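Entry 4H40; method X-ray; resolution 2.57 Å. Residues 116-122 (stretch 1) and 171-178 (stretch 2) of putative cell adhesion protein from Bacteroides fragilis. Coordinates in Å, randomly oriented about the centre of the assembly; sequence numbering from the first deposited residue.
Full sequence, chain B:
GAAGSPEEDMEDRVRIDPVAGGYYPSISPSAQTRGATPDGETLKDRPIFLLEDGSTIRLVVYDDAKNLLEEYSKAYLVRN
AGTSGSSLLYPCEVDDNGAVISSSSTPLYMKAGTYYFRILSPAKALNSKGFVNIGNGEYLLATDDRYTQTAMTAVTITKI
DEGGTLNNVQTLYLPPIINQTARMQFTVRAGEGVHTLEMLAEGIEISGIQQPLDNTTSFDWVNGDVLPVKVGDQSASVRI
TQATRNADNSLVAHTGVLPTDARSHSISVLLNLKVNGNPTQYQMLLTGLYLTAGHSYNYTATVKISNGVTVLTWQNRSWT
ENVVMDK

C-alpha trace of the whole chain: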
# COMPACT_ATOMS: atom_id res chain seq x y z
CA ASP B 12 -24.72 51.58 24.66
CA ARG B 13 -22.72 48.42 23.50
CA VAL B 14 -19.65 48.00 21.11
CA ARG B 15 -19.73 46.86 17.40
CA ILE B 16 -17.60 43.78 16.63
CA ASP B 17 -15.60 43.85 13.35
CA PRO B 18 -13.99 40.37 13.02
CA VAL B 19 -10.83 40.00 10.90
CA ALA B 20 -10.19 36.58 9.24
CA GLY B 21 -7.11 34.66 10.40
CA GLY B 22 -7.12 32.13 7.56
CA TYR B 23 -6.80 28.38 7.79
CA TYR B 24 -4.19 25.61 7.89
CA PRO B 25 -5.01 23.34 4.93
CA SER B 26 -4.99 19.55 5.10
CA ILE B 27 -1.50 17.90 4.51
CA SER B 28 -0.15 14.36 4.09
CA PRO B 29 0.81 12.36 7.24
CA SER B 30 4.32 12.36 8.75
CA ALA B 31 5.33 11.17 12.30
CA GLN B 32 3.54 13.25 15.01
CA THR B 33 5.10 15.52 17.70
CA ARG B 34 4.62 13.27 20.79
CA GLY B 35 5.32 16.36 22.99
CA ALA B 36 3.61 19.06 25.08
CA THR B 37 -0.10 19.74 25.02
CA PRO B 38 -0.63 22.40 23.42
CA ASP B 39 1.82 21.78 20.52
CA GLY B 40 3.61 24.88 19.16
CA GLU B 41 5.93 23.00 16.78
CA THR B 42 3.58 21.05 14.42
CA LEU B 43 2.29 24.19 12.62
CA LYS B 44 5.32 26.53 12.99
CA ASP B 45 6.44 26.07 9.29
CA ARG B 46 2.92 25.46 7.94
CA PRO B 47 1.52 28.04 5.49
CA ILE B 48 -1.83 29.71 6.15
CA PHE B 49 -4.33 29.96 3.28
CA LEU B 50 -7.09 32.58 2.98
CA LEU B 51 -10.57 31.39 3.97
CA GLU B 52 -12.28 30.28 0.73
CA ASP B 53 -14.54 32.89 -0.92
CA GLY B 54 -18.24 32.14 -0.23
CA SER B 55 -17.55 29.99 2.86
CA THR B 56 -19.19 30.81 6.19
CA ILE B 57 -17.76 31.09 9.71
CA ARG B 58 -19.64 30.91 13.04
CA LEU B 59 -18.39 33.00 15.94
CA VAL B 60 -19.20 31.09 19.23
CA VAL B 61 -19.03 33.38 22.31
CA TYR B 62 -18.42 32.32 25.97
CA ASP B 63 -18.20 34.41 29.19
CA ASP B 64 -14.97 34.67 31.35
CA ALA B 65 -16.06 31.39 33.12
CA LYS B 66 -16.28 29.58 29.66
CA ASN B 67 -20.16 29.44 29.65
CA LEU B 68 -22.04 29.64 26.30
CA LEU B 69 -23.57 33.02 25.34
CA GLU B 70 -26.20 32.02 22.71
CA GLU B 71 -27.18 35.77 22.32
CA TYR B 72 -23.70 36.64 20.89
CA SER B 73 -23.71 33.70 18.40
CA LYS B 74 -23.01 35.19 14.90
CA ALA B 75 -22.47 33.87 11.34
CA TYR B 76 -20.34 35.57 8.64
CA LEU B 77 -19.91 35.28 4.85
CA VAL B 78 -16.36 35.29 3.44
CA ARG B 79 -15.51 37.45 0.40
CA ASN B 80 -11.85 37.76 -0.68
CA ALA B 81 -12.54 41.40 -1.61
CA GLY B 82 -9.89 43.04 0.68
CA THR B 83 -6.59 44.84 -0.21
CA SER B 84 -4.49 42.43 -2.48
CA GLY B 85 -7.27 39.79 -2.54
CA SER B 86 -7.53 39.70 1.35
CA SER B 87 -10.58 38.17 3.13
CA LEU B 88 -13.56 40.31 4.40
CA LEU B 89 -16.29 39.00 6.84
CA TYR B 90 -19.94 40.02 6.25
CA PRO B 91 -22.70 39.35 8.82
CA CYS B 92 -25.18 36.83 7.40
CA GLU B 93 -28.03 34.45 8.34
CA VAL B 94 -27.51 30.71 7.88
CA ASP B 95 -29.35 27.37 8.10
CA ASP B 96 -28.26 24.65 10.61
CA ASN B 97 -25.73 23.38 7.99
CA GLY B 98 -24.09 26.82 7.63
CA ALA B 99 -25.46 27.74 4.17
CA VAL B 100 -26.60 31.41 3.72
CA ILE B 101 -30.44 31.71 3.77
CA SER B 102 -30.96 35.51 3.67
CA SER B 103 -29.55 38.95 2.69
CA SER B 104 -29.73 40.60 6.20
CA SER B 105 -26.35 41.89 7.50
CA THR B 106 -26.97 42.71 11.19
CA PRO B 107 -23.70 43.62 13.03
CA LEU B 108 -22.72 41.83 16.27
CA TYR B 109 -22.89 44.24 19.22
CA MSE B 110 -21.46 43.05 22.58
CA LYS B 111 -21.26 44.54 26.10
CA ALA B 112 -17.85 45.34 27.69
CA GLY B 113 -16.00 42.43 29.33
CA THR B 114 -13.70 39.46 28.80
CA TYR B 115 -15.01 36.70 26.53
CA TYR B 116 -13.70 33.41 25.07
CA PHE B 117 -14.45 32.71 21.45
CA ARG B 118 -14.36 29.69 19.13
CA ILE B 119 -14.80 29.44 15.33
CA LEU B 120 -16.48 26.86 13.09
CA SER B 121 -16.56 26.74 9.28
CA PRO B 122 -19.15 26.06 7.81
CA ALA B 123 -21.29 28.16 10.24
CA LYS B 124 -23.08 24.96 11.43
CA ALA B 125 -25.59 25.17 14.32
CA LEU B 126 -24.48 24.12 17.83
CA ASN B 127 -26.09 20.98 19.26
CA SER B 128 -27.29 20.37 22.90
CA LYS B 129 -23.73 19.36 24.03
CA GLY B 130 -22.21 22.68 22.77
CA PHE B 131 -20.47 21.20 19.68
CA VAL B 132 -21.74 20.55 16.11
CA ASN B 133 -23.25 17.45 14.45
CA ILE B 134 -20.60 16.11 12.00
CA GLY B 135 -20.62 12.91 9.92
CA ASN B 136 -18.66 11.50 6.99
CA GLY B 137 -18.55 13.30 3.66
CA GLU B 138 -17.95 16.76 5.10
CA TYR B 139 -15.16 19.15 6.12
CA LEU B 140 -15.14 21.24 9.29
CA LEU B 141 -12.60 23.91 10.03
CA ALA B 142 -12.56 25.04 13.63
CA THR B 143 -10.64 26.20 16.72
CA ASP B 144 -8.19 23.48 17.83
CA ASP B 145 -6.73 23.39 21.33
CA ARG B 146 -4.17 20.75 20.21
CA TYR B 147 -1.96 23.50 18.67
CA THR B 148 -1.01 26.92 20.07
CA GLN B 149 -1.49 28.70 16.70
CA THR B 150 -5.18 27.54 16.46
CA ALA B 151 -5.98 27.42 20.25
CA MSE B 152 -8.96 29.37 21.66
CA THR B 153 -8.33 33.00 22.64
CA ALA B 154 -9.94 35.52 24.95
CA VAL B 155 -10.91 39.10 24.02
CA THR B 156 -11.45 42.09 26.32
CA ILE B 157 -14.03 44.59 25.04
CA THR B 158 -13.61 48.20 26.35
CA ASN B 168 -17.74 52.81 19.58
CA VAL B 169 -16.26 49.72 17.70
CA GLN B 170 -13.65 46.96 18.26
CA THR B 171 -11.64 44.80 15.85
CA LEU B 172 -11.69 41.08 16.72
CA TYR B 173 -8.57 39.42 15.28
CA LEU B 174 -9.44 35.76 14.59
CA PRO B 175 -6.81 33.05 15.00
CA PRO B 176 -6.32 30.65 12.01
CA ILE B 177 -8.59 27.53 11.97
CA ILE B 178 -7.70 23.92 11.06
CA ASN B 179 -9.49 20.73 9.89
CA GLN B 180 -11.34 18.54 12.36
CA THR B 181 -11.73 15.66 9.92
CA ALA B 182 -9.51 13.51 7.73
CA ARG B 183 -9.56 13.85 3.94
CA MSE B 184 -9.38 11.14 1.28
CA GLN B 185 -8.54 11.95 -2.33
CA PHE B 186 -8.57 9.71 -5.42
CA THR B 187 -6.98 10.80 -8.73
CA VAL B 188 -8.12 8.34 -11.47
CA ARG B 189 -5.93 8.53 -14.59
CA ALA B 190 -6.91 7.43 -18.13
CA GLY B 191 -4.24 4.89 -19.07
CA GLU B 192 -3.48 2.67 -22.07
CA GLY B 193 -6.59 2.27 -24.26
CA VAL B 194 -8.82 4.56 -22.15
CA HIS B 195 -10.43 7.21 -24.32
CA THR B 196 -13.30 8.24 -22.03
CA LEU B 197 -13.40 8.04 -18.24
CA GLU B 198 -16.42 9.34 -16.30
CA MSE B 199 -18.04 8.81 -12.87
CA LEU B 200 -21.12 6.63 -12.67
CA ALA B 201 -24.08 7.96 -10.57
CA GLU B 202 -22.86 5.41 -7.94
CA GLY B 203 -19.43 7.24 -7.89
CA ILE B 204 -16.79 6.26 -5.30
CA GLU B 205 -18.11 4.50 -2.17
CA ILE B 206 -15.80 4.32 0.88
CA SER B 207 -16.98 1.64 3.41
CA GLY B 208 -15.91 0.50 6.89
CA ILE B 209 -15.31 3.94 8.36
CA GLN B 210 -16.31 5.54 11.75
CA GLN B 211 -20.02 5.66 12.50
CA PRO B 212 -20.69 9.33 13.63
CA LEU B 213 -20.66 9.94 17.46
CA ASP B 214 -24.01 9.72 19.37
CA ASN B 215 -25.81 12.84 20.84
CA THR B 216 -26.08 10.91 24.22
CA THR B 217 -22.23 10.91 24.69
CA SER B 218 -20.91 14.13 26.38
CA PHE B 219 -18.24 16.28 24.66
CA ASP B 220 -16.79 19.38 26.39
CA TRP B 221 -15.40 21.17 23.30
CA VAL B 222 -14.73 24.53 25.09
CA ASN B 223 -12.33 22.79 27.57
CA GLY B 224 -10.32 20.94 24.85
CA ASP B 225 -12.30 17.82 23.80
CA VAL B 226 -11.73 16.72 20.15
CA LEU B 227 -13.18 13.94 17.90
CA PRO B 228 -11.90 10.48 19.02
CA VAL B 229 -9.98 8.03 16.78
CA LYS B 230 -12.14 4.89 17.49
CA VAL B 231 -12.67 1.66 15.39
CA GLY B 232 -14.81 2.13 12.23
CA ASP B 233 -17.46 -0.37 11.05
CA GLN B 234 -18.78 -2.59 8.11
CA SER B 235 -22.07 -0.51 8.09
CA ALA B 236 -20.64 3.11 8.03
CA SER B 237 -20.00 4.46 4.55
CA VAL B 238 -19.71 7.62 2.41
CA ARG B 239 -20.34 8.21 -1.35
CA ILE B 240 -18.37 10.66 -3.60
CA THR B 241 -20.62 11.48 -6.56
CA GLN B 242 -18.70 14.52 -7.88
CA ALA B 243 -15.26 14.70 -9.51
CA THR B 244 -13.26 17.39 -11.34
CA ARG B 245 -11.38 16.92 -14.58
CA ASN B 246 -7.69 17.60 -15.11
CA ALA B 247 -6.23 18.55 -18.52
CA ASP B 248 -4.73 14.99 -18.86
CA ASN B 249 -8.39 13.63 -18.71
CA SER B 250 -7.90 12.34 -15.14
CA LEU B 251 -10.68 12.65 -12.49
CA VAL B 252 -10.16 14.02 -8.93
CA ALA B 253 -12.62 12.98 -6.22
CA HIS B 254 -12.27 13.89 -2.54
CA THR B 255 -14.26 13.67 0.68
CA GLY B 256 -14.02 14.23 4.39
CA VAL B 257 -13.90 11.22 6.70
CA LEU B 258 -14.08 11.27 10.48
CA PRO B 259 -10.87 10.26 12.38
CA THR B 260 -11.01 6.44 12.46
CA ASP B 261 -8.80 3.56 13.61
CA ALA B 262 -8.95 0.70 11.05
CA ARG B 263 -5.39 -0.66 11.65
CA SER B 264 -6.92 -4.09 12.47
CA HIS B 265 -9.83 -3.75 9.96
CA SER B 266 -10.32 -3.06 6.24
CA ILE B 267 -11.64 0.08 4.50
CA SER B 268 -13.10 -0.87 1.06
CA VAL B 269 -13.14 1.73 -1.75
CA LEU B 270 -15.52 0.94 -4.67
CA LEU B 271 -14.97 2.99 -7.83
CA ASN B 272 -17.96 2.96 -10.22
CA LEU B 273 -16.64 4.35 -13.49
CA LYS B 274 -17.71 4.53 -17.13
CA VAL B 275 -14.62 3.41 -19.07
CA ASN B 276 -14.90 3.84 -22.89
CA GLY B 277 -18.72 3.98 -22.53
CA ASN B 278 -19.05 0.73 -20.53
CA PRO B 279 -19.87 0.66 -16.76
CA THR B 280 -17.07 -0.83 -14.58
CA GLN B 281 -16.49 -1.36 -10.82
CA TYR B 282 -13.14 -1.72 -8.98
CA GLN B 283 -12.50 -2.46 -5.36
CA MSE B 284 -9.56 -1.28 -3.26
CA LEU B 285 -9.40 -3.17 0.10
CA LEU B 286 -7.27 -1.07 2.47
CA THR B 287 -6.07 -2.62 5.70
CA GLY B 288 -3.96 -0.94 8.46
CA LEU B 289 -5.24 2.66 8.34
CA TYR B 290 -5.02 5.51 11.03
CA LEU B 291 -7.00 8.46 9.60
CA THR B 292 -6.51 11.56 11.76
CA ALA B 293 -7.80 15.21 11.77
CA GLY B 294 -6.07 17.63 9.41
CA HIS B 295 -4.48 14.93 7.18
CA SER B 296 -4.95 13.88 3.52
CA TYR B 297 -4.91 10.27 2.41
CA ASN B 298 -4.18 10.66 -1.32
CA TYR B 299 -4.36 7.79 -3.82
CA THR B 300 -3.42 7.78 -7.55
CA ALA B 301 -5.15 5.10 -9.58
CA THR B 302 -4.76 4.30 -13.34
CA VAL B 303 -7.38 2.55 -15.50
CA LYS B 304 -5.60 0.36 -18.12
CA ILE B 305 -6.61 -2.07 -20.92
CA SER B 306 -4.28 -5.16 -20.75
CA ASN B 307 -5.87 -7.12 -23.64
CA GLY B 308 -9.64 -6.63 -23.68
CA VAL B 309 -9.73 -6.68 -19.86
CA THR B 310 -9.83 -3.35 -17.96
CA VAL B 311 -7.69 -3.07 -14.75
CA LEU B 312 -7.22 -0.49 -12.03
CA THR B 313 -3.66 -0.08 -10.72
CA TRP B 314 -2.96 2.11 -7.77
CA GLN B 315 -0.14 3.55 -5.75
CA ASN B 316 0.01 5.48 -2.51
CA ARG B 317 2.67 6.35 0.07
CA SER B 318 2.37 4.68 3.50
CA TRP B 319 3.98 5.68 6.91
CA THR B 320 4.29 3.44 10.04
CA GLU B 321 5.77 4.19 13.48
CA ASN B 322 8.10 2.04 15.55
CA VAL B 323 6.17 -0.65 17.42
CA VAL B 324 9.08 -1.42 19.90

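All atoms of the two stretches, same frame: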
# COMPACT_ATOMS: atom_id res chain seq x y z
N TYR B 116 -14.42 34.45 25.81
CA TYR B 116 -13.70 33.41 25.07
C TYR B 116 -14.43 33.23 23.78
O TYR B 116 -15.65 33.38 23.75
CB TYR B 116 -13.66 32.09 25.86
CG TYR B 116 -12.66 32.09 26.99
CD1 TYR B 116 -11.31 31.85 26.76
CD2 TYR B 116 -13.07 32.27 28.31
CE1 TYR B 116 -10.39 31.83 27.80
CE2 TYR B 116 -12.16 32.23 29.36
CZ TYR B 116 -10.82 32.02 29.10
OH TYR B 116 -9.91 31.99 30.13
N PHE B 117 -13.73 32.92 22.69
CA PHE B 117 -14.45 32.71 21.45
C PHE B 117 -13.83 31.57 20.65
O PHE B 117 -12.61 31.37 20.65
CB PHE B 117 -14.60 34.01 20.60
CG PHE B 117 -13.33 34.65 20.10
CD1 PHE B 117 -12.63 35.55 20.89
CD2 PHE B 117 -12.83 34.36 18.83
CE1 PHE B 117 -11.43 36.12 20.44
CE2 PHE B 117 -11.64 34.94 18.37
CZ PHE B 117 -10.94 35.82 19.18
N ARG B 118 -14.70 30.81 19.99
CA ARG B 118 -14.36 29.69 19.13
C ARG B 118 -14.96 29.93 17.75
O ARG B 118 -15.91 30.71 17.62
CB ARG B 118 -14.83 28.34 19.70
CG ARG B 118 -14.29 28.04 21.08
CD ARG B 118 -14.27 26.56 21.36
NE ARG B 118 -13.06 26.23 22.10
CZ ARG B 118 -12.21 25.27 21.78
NH1 ARG B 118 -12.45 24.48 20.75
NH2 ARG B 118 -11.12 25.08 22.51
N ILE B 119 -14.37 29.31 16.73
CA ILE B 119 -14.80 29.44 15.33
C ILE B 119 -15.07 28.08 14.77
O ILE B 119 -14.38 27.11 15.10
CB ILE B 119 -13.76 30.19 14.42
CG1 ILE B 119 -12.94 31.30 15.13
CG2 ILE B 119 -14.36 30.63 13.07
CD1 ILE B 119 -13.70 32.49 15.55
N LEU B 120 -16.06 28.02 13.87
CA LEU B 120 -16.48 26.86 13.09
C LEU B 120 -16.69 27.31 11.66
O LEU B 120 -17.19 28.42 11.43
CB LEU B 120 -17.77 26.25 13.63
CG LEU B 120 -17.76 25.70 15.03
CD1 LEU B 120 -19.11 25.79 15.63
CD2 LEU B 120 -17.27 24.27 15.08
N SER B 121 -16.33 26.46 10.70
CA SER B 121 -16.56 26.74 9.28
C SER B 121 -16.78 25.41 8.57
O SER B 121 -15.90 24.55 8.63
CB SER B 121 -15.42 27.54 8.65
OG SER B 121 -15.74 27.84 7.31
N PRO B 122 -17.98 25.17 7.97
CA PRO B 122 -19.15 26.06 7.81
C PRO B 122 -19.79 26.50 9.13
O PRO B 122 -19.58 25.87 10.17
CB PRO B 122 -20.14 25.21 7.00
CG PRO B 122 -19.28 24.22 6.28
CD PRO B 122 -18.21 23.88 7.27
N THR B 171 -12.09 45.78 16.84
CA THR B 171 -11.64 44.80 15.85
C THR B 171 -11.28 43.52 16.59
O THR B 171 -10.48 43.53 17.53
CB THR B 171 -10.49 45.37 14.99
OG1 THR B 171 -10.89 46.63 14.43
CG2 THR B 171 -10.08 44.43 13.88
N LEU B 172 -11.91 42.42 16.18
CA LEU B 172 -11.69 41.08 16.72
C LEU B 172 -10.79 40.30 15.77
O LEU B 172 -11.24 39.88 14.71
CB LEU B 172 -13.04 40.38 16.93
CG LEU B 172 -13.02 38.99 17.56
CD1 LEU B 172 -12.93 39.08 19.05
CD2 LEU B 172 -14.27 38.25 17.22
N TYR B 173 -9.52 40.15 16.12
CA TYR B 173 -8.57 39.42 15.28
C TYR B 173 -8.73 37.91 15.54
O TYR B 173 -8.49 37.42 16.66
CB TYR B 173 -7.13 39.91 15.51
CG TYR B 173 -6.89 41.30 14.96
CD1 TYR B 173 -6.61 41.51 13.61
CD2 TYR B 173 -6.94 42.42 15.79
CE1 TYR B 173 -6.40 42.79 13.10
CE2 TYR B 173 -6.73 43.71 15.30
CZ TYR B 173 -6.46 43.89 13.94
OH TYR B 173 -6.24 45.15 13.42
N LEU B 174 -9.18 37.19 14.50
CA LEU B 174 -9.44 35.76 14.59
C LEU B 174 -8.19 34.97 14.41
O LEU B 174 -7.41 35.27 13.51
CB LEU B 174 -10.49 35.29 13.57
CG LEU B 174 -11.88 35.90 13.61
CD1 LEU B 174 -12.81 35.07 12.81
CD2 LEU B 174 -12.42 35.99 15.00
N PRO B 175 -7.97 33.92 15.23
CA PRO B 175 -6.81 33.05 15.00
C PRO B 175 -7.06 32.14 13.78
O PRO B 175 -8.22 31.97 13.37
CB PRO B 175 -6.69 32.26 16.31
CG PRO B 175 -7.84 32.71 17.20
CD PRO B 175 -8.81 33.39 16.33
N PRO B 176 -6.03 31.56 13.13
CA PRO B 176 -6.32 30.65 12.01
C PRO B 176 -7.06 29.40 12.53
O PRO B 176 -7.00 29.07 13.72
CB PRO B 176 -4.94 30.32 11.44
CG PRO B 176 -3.98 30.59 12.53
CD PRO B 176 -4.58 31.64 13.42
N ILE B 177 -7.83 28.74 11.63
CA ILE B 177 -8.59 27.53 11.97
C ILE B 177 -7.97 26.34 11.21
O ILE B 177 -7.15 26.52 10.32
CB ILE B 177 -10.12 27.72 11.78
CG1 ILE B 177 -10.50 28.15 10.34
CG2 ILE B 177 -10.68 28.69 12.84
CD1 ILE B 177 -12.03 28.49 10.10
N ILE B 178 -8.30 25.13 11.60
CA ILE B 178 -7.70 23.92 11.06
C ILE B 178 -8.77 22.85 11.01
O ILE B 178 -9.78 22.95 11.72
CB ILE B 178 -6.46 23.54 11.93
CG1 ILE B 178 -5.59 22.41 11.34
CG2 ILE B 178 -6.81 23.35 13.43
CD1 ILE B 178 -4.18 22.40 11.79

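Two segments distant in sequence can meet through close packing with no hydrogen bond between them, and the contact between residues 116-122 and 171-178 of this putative cell adhesion protein is a compact example, made mostly by apolar side chains. The strand of the first stretch alternates in the usual way: Phe 117, Ile 119 and Ser 121 point toward the second stretch, whereas Arg 118 and Leu 120 point away. The second stretch thus meets a row of every other residue, and the directions of the two segments differ by 49°, so it passes obliquely along that row.

Thr 171 lies out of reach, and the contact opens with Leu 172. Its side chain, with chi1 t and chi2 p, points toward the first strand and places CD1 over one face of the Phe 117 ring, 3.6 Å from Phe 117 CE1. The same CD1 of Leu 172 lies 4.0 Å from the centroid of the Phe 117 ring, 26° off the ring normal, a CH-pi arrangement in which a methyl group rests on the aromatic surface.

The CA-to-CB bond of Tyr 173 points away, and the residue takes part through its backbone: Tyr 173 O lies near the plane of the Phe 117 ring, at its edge, 3.9 Å from Phe 117 CZ. A ring edge carries slightly positive C-H groups, so a carbonyl oxygen is a compatible neighbour there.

Leu 174 illustrates how a side chain can reach a partner its CA-to-CB bond does not face. That bond points sideways, yet the end of the side chain comes nearer, and Leu 174 CD2 approaches both Phe 117 CE2, at 3.6 Å, and Ile 119 CD1, at 3.8 Å. One methyl group therefore links two successive inward-facing residues of the strand.

Pro 175 also points sideways, and its ring carbon CD comes within 3.8 Å of Phe 117 CE2. With this contact the aromatic ring has met four consecutive residues, and Phe 117 is also the residue with the largest area covered by the other stretch. Pro 176 then points away and makes no contact.

Ile 177 returns toward the first strand and shifts the packing along it. Its CG2 lies 3.8 Å from Ile 119 CB, while on its other branch Ile 177 CD1 lies 3.8 Å from Ser 121 CB. The serine thus offers its methylene carbon to this contact, while its hydroxyl is hydrogen-bonded elsewhere in the structure. Ile 178 is out of reach, and the contact ends.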